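Local coordinates for protein manganese-containing pseudocatalase (Thermus thermophilus, PDB 2V8T) that probably breaks down hydrogen peroxide into water and oxygen at a pair of manganese ions, as a hexameric catalase of the ferritin clan, at residues 40-45 and 152-157; 157-162 and 180-185; 187-192 and 206-211. All blocks are in the same frame, centred on the assembly; numbering follows the deposited sequence.

Contact 1 (40-45 and 152-157). With MN (manganese (II) ion), chain D.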
# COMPACT_ATOMS: atom_id res chain seq x y z
N LEU A 40 -16.54 8.71 -9.43
CA LEU A 40 -15.93 9.49 -10.51
C LEU A 40 -15.03 8.63 -11.35
O LEU A 40 -15.14 8.59 -12.59
CB LEU A 40 -15.14 10.65 -9.92
CG LEU A 40 -14.24 11.37 -10.90
CD1 LEU A 40 -15.02 11.99 -12.05
CD2 LEU A 40 -13.41 12.43 -10.15
N MET A 41 -14.01 8.01 -10.73
CA MET A 41 -12.97 7.40 -11.54
C MET A 41 -13.45 6.10 -12.18
O MET A 41 -13.00 5.75 -13.29
CB MET A 41 -11.74 7.18 -10.66
CG MET A 41 -11.06 8.52 -10.24
SD MET A 41 -10.07 9.23 -11.61
CE MET A 41 -9.96 10.98 -11.20
N ASN A 42 -14.36 5.37 -11.53
CA ASN A 42 -14.97 4.23 -12.18
C ASN A 42 -15.63 4.65 -13.51
O ASN A 42 -15.39 4.06 -14.55
CB ASN A 42 -16.03 3.56 -11.27
CG ASN A 42 -15.38 2.50 -10.40
OD1 ASN A 42 -15.22 1.38 -10.86
ND2 ASN A 42 -14.97 2.85 -9.19
N TYR A 43 -16.50 5.67 -13.41
CA TYR A 43 -17.26 6.02 -14.63
C TYR A 43 -16.36 6.69 -15.63
O TYR A 43 -16.55 6.51 -16.86
CB TYR A 43 -18.46 6.87 -14.26
CG TYR A 43 -19.30 6.29 -13.16
CD1 TYR A 43 -19.37 4.92 -12.85
CD2 TYR A 43 -20.06 7.14 -12.36
CE1 TYR A 43 -20.07 4.46 -11.76
CE2 TYR A 43 -20.81 6.70 -11.29
CZ TYR A 43 -20.79 5.33 -10.98
OH TYR A 43 -21.46 4.83 -9.90
N MET A 44 -15.39 7.46 -15.18
CA MET A 44 -14.48 8.12 -16.10
C MET A 44 -13.73 7.08 -16.91
O MET A 44 -13.70 7.12 -18.15
CB MET A 44 -13.53 9.03 -15.36
CG MET A 44 -12.82 9.96 -16.19
SD MET A 44 -13.83 11.15 -17.09
CE MET A 44 -14.29 12.01 -15.99
N TYR A 45 -13.05 6.13 -16.22
CA TYR A 45 -12.29 5.12 -16.96
C TYR A 45 -13.18 4.22 -17.78
O TYR A 45 -12.82 3.86 -18.90
CB TYR A 45 -11.35 4.36 -16.04
CG TYR A 45 -10.10 5.16 -15.76
CD1 TYR A 45 -8.95 5.00 -16.51
CD2 TYR A 45 -10.05 6.15 -14.80
CE1 TYR A 45 -7.85 5.77 -16.32
CE2 TYR A 45 -8.95 6.97 -14.58
CZ TYR A 45 -7.84 6.74 -15.38
OH TYR A 45 -6.69 7.50 -15.18
N PHE A 152 -24.24 -0.19 -10.30
CA PHE A 152 -25.47 -0.19 -9.48
C PHE A 152 -25.10 -0.44 -8.02
O PHE A 152 -25.52 0.28 -7.11
CB PHE A 152 -26.41 -1.25 -10.05
CG PHE A 152 -27.72 -1.34 -9.31
CD1 PHE A 152 -28.79 -0.51 -9.62
CD2 PHE A 152 -27.89 -2.27 -8.30
CE1 PHE A 152 -29.99 -0.60 -8.94
CE2 PHE A 152 -29.10 -2.36 -7.61
CZ PHE A 152 -30.14 -1.54 -7.96
N PHE A 153 -24.30 -1.51 -7.80
CA PHE A 153 -23.78 -1.80 -6.45
C PHE A 153 -23.02 -0.60 -5.87
O PHE A 153 -23.21 -0.22 -4.73
CB PHE A 153 -22.91 -3.05 -6.50
CG PHE A 153 -22.10 -3.22 -5.25
CD1 PHE A 153 -22.71 -3.57 -4.04
CD2 PHE A 153 -20.75 -2.94 -5.23
CE1 PHE A 153 -21.99 -3.60 -2.86
CE2 PHE A 153 -20.03 -3.03 -4.02
CZ PHE A 153 -20.69 -3.34 -2.84
N LEU A 154 -22.12 -0.02 -6.68
CA LEU A 154 -21.27 1.07 -6.20
C LEU A 154 -22.14 2.21 -5.69
O LEU A 154 -21.86 2.81 -4.64
CB LEU A 154 -20.38 1.64 -7.29
CG LEU A 154 -18.95 2.08 -7.04
CD1 LEU A 154 -18.47 2.94 -8.27
CD2 LEU A 154 -18.66 2.57 -5.63
N GLU A 155 -23.20 2.59 -6.42
CA GLU A 155 -24.03 3.66 -5.98
C GLU A 155 -24.73 3.38 -4.67
O GLU A 155 -24.86 4.27 -3.83
CB GLU A 155 -25.05 4.09 -7.06
CG GLU A 155 -24.40 4.77 -8.26
CD GLU A 155 -23.92 6.20 -8.03
OE1 GLU A 155 -24.46 6.94 -7.18
OE2 GLU A 155 -23.05 6.68 -8.83
N VAL A 156 -25.25 2.16 -4.49
CA VAL A 156 -25.96 1.87 -3.23
C VAL A 156 -24.98 1.67 -2.06
O VAL A 156 -25.33 1.99 -0.92
CB VAL A 156 -27.00 0.77 -3.38
CG1 VAL A 156 -28.12 1.23 -4.31
CG2 VAL A 156 -26.43 -0.57 -3.81
N ALA A 157 -23.77 1.16 -2.32
CA ALA A 157 -22.74 1.10 -1.27
C ALA A 157 -22.34 2.54 -0.87
O ALA A 157 -22.24 2.87 0.32
CB ALA A 157 -21.55 0.31 -1.77
MN MN D . -23.19 8.77 -8.14
O HOH W 1 -21.48 9.25 -6.87
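Tyr43 and Glu155 join two antiparallel helices of the ferritin-like four-helix bundle, 36-49 and 144-166, next to a manganese ion. The short helical segments run 162° apart in direction with their axes 11.6 Å from each other, a spacing bridged by long side chains. Glu155 can be followed outward from its backbone. Its CB carries CG anti to the carbonyl carbon (chi1 -69°), and the bend at chi2 (-74°) turns the carboxylate toward helix 36-49. CG then lies 3.4 Å from Tyr43 OH, and CD brings both oxygens to the metal: OE1 binds manganese at 2.4 Å and OE2 at 2.2 Å. OE2 has a second task, accepting a hydrogen bond from Tyr43 OH at 2.7 Å on its anti side, somewhat out of the carboxylate plane. Ring and carboxylate are nearly coplanar, and OE2 lies at the ring edge, near its plane. Tyr43 is a second-shell residue that helps to hold a first-shell ligand in its rotation, and Tyr192 packs edge-to-face with its ring. A phenylalanine here would probably leave Glu155 OE2 without this hydrogen-bond donor and the carboxylate held by the metal alone. Glu155 shares the manganese with Glu70 and His188. Leu154 runs alongside Tyr43 in the opposite sense, its CD1 4.1 Å from Tyr43 CE1 in the conformer given, one of two deposited. The amide of Asn42 is held elsewhere, ND2 by Ser38 O and Tyr137 O, while OD1 accepts from Phe139 N; the methyl Leu154 CD1 rests 3.6 Å from Asn42 ND2.

Contact 2 (157-162 and 180-185)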
# COMPACT_ATOMS: atom_id res chain seq x y z
N ALA A 157 -23.77 1.16 -2.32
CA ALA A 157 -22.74 1.10 -1.27
C ALA A 157 -22.34 2.54 -0.87
O ALA A 157 -22.24 2.87 0.32
CB ALA A 157 -21.55 0.31 -1.77
N ALA A 158 -22.13 3.40 -1.86
CA ALA A 158 -21.81 4.81 -1.59
C ALA A 158 -22.94 5.47 -0.80
O ALA A 158 -22.69 6.24 0.12
CB ALA A 158 -21.56 5.55 -2.89
N ARG A 159 -24.19 5.18 -1.15
CA ARG A 159 -25.33 5.71 -0.42
C ARG A 159 -25.29 5.29 1.04
O ARG A 159 -25.56 6.07 1.95
CB ARG A 159 -26.64 5.24 -1.05
CG ARG A 159 -27.86 5.87 -0.41
CD ARG A 159 -29.09 5.09 -0.65
NE ARG A 159 -30.27 5.79 -0.16
CZ ARG A 159 -31.24 5.23 0.54
NH1 ARG A 159 -31.24 3.95 0.83
NH2 ARG A 159 -32.24 5.98 1.00
N THR A 160 -24.98 4.01 1.27
CA THR A 160 -24.91 3.47 2.62
C THR A 160 -23.87 4.25 3.45
O THR A 160 -24.10 4.60 4.61
CB THR A 160 -24.60 1.95 2.57
OG1 THR A 160 -25.64 1.31 1.84
CG2 THR A 160 -24.56 1.37 3.93
N HIS A 161 -22.69 4.50 2.86
CA HIS A 161 -21.67 5.28 3.54
C HIS A 161 -22.16 6.70 3.83
O HIS A 161 -21.91 7.25 4.91
CB HIS A 161 -20.35 5.29 2.79
CG HIS A 161 -19.62 3.99 2.84
ND1 HIS A 161 -20.13 2.74 3.07
CD2 HIS A 161 -18.29 3.89 2.70
CE1 HIS A 161 -19.06 1.89 3.03
NE2 HIS A 161 -17.97 2.61 2.86
N LYS A 162 -22.82 7.32 2.85
CA LYS A 162 -23.34 8.68 3.07
C LYS A 162 -24.33 8.71 4.23
O LYS A 162 -24.29 9.63 5.05
CB LYS A 162 -23.92 9.28 1.79
CG LYS A 162 -22.85 9.57 0.73
CD LYS A 162 -23.18 10.69 -0.19
CE LYS A 162 -22.10 10.98 -1.22
NZ LYS A 162 -21.81 9.87 -2.20
N TYR A 180 -28.26 16.25 -0.42
CA TYR A 180 -28.25 16.46 -1.88
C TYR A 180 -27.69 15.23 -2.60
O TYR A 180 -28.27 14.74 -3.58
CB TYR A 180 -27.47 17.72 -2.23
CG TYR A 180 -27.53 18.03 -3.70
CD1 TYR A 180 -28.71 18.46 -4.28
CD2 TYR A 180 -26.44 17.89 -4.53
CE1 TYR A 180 -28.82 18.75 -5.64
CE2 TYR A 180 -26.58 18.17 -5.93
CZ TYR A 180 -27.77 18.62 -6.43
OH TYR A 180 -27.85 18.87 -7.81
N LEU A 181 -26.55 14.73 -2.12
CA LEU A 181 -25.92 13.60 -2.80
C LEU A 181 -26.64 12.28 -2.58
O LEU A 181 -26.49 11.37 -3.40
CB LEU A 181 -24.44 13.55 -2.47
CG LEU A 181 -23.62 14.75 -2.98
CD1 LEU A 181 -22.13 14.52 -2.76
CD2 LEU A 181 -23.89 15.06 -4.47
N LEU A 182 -27.44 12.17 -1.52
CA LEU A 182 -28.35 11.00 -1.42
C LEU A 182 -29.34 11.03 -2.57
O LEU A 182 -29.68 9.99 -3.17
CB LEU A 182 -29.09 11.01 -0.10
CG LEU A 182 -28.26 10.64 1.12
CD1 LEU A 182 -29.04 10.93 2.39
CD2 LEU A 182 -27.80 9.17 1.06
N VAL A 183 -29.87 12.22 -2.89
CA VAL A 183 -30.82 12.33 -4.00
C VAL A 183 -30.13 12.05 -5.33
O VAL A 183 -30.63 11.30 -6.17
CB VAL A 183 -31.53 13.69 -3.94
CG1 VAL A 183 -32.42 13.85 -5.20
CG2 VAL A 183 -32.35 13.77 -2.66
N ARG A 184 -28.94 12.65 -5.55
CA ARG A 184 -28.22 12.40 -6.80
C ARG A 184 -27.83 10.94 -6.94
O ARG A 184 -27.92 10.36 -8.03
CB ARG A 184 -26.99 13.29 -6.91
CG ARG A 184 -27.29 14.80 -6.85
CD ARG A 184 -28.41 15.23 -7.77
NE ARG A 184 -28.11 14.86 -9.15
CZ ARG A 184 -29.02 14.66 -10.09
NH1 ARG A 184 -30.31 14.84 -9.86
NH2 ARG A 184 -28.61 14.27 -11.30
N GLY A 185 -27.43 10.30 -5.82
CA GLY A 185 -27.06 8.88 -5.90
C GLY A 185 -28.25 8.02 -6.15
O GLY A 185 -28.15 6.96 -6.77
O HOH W 2 -24.08 9.35 -3.05
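Leu182 CD2 meets Arg159 at its aliphatic stem and not over the guanidinium; the other flat group, the Tyr180 ring, has Arg184 CG over one face, 3.6 Å above the plane and offset toward the rim, and packs edge-to-face with Tyr224. At the far end of Arg159, NH2 is hydrogen-bonded to Asn215 OD1 and Ile213 O, so the polar end is spoken for outside the helix pair. Helices 144-166 and 172-200, neighbours in the ferritin-like bundle, run antiparallel with segment axes 9.9 Å apart. Arg159 and Leu182 have the nearest CA atoms, and their side chains cross at about a right angle. With CG anti to the backbone N (chi1 -175°) and an extended chain to NE, Arg159 turns the flank of its stem to the leucine, and its CG touches Leu182 CD2 at 3.6 Å. The same methyl lies 3.9 Å from Lys162 CB, so Leu182 wedges between the two basic side chains one turn apart. Lys162, deposited in two conformers, is here long and straight until chi4 (63°), where the ammonium turns off; its CE packs 3.7 Å from Leu181 CB and 3.9 Å from Leu181 CD1. Lys162 NZ is hydrogen-bonded to Glu36 OE2, and Glu36 is a ligand of one manganese, which makes the lysine a second-shell residue. A water donates to Leu181 O at 3.2 Å; its short approach to Lys162 NZ, in one of two deposited conformers, is doubtful. The chemistry is therefore split: methylenes and methyls hold the helices together, the protein partners of the cationic ends, Asn215 and Ile213 for Arg159 and Glu36 for Lys162, lie outside the two segments, and the ammonium near the metal site would probably help to balance its carboxylates.

Contact 3 (187-192 and 206-211). With MN (manganese (II) ion), chain D.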
# COMPACT_ATOMS: atom_id res chain seq x y z
N VAL A 187 -30.67 8.96 -8.17
CA VAL A 187 -30.81 9.09 -9.61
C VAL A 187 -29.83 8.15 -10.32
O VAL A 187 -30.20 7.43 -11.24
CB VAL A 187 -30.58 10.55 -10.06
CG1 VAL A 187 -30.44 10.66 -11.57
CG2 VAL A 187 -31.75 11.41 -9.54
N HIS A 188 -28.55 8.15 -9.87
CA HIS A 188 -27.58 7.31 -10.57
C HIS A 188 -27.91 5.83 -10.42
O HIS A 188 -27.79 5.07 -11.39
CB HIS A 188 -26.17 7.61 -10.04
CG HIS A 188 -25.74 9.00 -10.31
ND1 HIS A 188 -24.63 9.51 -9.68
CD2 HIS A 188 -26.29 9.97 -11.10
CE1 HIS A 188 -24.51 10.76 -10.11
NE2 HIS A 188 -25.49 11.08 -10.96
N ALA A 189 -28.27 5.38 -9.21
CA ALA A 189 -28.66 3.98 -9.03
C ALA A 189 -29.85 3.63 -9.89
O ALA A 189 -29.92 2.57 -10.52
CB ALA A 189 -28.95 3.67 -7.57
N ALA A 190 -30.84 4.53 -9.93
CA ALA A 190 -32.02 4.29 -10.78
C ALA A 190 -31.62 4.21 -12.25
O ALA A 190 -32.17 3.39 -13.00
CB ALA A 190 -33.05 5.43 -10.56
N ALA A 191 -30.70 5.07 -12.69
CA ALA A 191 -30.31 5.11 -14.08
C ALA A 191 -29.57 3.82 -14.47
O ALA A 191 -29.84 3.21 -15.50
CB ALA A 191 -29.44 6.33 -14.38
N TYR A 192 -28.62 3.39 -13.63
CA TYR A 192 -27.94 2.13 -13.90
C TYR A 192 -28.89 0.94 -13.81
O TYR A 192 -28.78 -0.02 -14.58
CB TYR A 192 -26.73 1.96 -12.98
CG TYR A 192 -25.63 2.97 -13.25
CD1 TYR A 192 -25.22 3.29 -14.54
CD2 TYR A 192 -24.99 3.63 -12.20
CE1 TYR A 192 -24.19 4.19 -14.77
CE2 TYR A 192 -23.97 4.54 -12.43
CZ TYR A 192 -23.56 4.82 -13.72
OH TYR A 192 -22.57 5.71 -14.02
N LYS A 206 -36.53 -2.42 -8.85
CA LYS A 206 -37.42 -2.91 -7.84
C LYS A 206 -36.70 -3.29 -6.53
O LYS A 206 -37.33 -3.42 -5.49
CB LYS A 206 -38.18 -4.15 -8.35
CG LYS A 206 -39.03 -4.97 -7.37
CD LYS A 206 -39.69 -6.14 -8.05
CE LYS A 206 -40.32 -7.07 -7.02
NZ LYS A 206 -40.97 -8.14 -7.86
N MET A 207 -35.39 -3.43 -6.59
CA MET A 207 -34.59 -3.69 -5.39
C MET A 207 -34.41 -2.45 -4.55
O MET A 207 -34.03 -2.54 -3.39
CB MET A 207 -33.06 -4.20 -5.84
CG MET A 207 -32.47 -5.12 -4.83
SD MET A 207 -30.94 -5.67 -5.40
CE MET A 207 -31.48 -6.93 -6.51
N LEU A 208 -34.62 -1.27 -5.12
CA LEU A 208 -34.35 -0.02 -4.43
C LEU A 208 -35.50 0.29 -3.46
O LEU A 208 -36.66 -0.05 -3.75
CB LEU A 208 -34.18 1.12 -5.44
CG LEU A 208 -33.00 0.93 -6.40
CD1 LEU A 208 -33.02 1.97 -7.53
CD2 LEU A 208 -31.65 0.96 -5.68
N PRO A 209 -35.24 0.99 -2.36
CA PRO A 209 -33.91 1.49 -1.95
C PRO A 209 -33.11 0.38 -1.22
O PRO A 209 -33.65 -0.53 -0.61
CB PRO A 209 -34.27 2.63 -1.01
CG PRO A 209 -35.55 2.16 -0.34
CD PRO A 209 -36.30 1.47 -1.45
N ILE A 210 -31.80 0.58 -1.27
CA ILE A 210 -30.82 -0.15 -0.47
C ILE A 210 -29.97 0.90 0.26
O ILE A 210 -29.46 1.81 -0.39
CB ILE A 210 -29.91 -1.01 -1.35
CG1 ILE A 210 -30.72 -2.07 -2.10
CG2 ILE A 210 -28.82 -1.66 -0.51
CD1 ILE A 210 -29.94 -2.73 -3.25
N PRO A 211 -29.77 0.77 1.59
CA PRO A 211 -30.56 -0.04 2.50
C PRO A 211 -32.04 0.33 2.42
O PRO A 211 -32.41 1.31 1.74
CB PRO A 211 -30.01 0.36 3.89
CG PRO A 211 -28.65 0.96 3.59
CD PRO A 211 -28.86 1.68 2.30
MN MN D . -23.19 8.77 -8.14
O HOH W 1 -21.48 9.25 -6.87
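Just outside the dimanganese site, on the same turn of helix 172-200 that supplies the metal ligand His188, Ala189 and Ala190 receive Leu208 from the loop that follows the helix. In the ferritin-like bundle this loop doubles back along the helix that precedes it, and the contact is small, 92 Å² in all, and wholly apolar. Leu208 does the reaching. Its chi1 (-61°) brings CG over the helix, and chi2 (171°) turns CD1 to Ala190 and CD2 to Ala189: CD2 meets the methyl of Ala189, Ala189 CB to Leu208 CD2 being 4.3 Å, while Leu208 CD1 lies against the backbone of Ala190, 4.1 Å from its CA. Both alanines are short enough to let a leucine approach the helix backbone itself. On the far side of the turn, His188 points the other way, into the bundle. Its NE2 is hydrogen-bonded to Glu69 OE1, a second-shell carboxylate that helps to fix the rotation of the imidazole and would probably make it a stronger donor to the metal. The loop is shaped by two cis peptides, before Pro209 and before Pro211. Phe152 of helix 144-166 also packs on Leu208, and Trp248 covers Ala190. His188 ND1 binds the manganese at 2.2 Å, and beside it a water oxygen binds the same ion, also at 2.2 Å.

In the fold
Contacts 1 and 3 both reach the same manganese ion, through Glu155 and His188, and its bound water is common to them; Glu155 CD lies 3.3 Å from His188 CB, and the two centres are about 13 Å apart. Contact 2 shares Ala157 with contact 1 and lies about 11 Å from it between centres; here Glu155 OE1 packs 3.5 Å from Gly185 CA. Its centre is about 10 Å from that of contact 3, to which Arg159 NH1 makes a probable hydrogen bond of 3.0 Å with Ile210 O. Phe152 CZ, 3.7 Å from Leu208 CD2, ties contact 1 to the loop. Contacts 1 and 3 supply manganese ligands, and contact 2 comes within about 5 Å of a manganese through the side chain of Lys162.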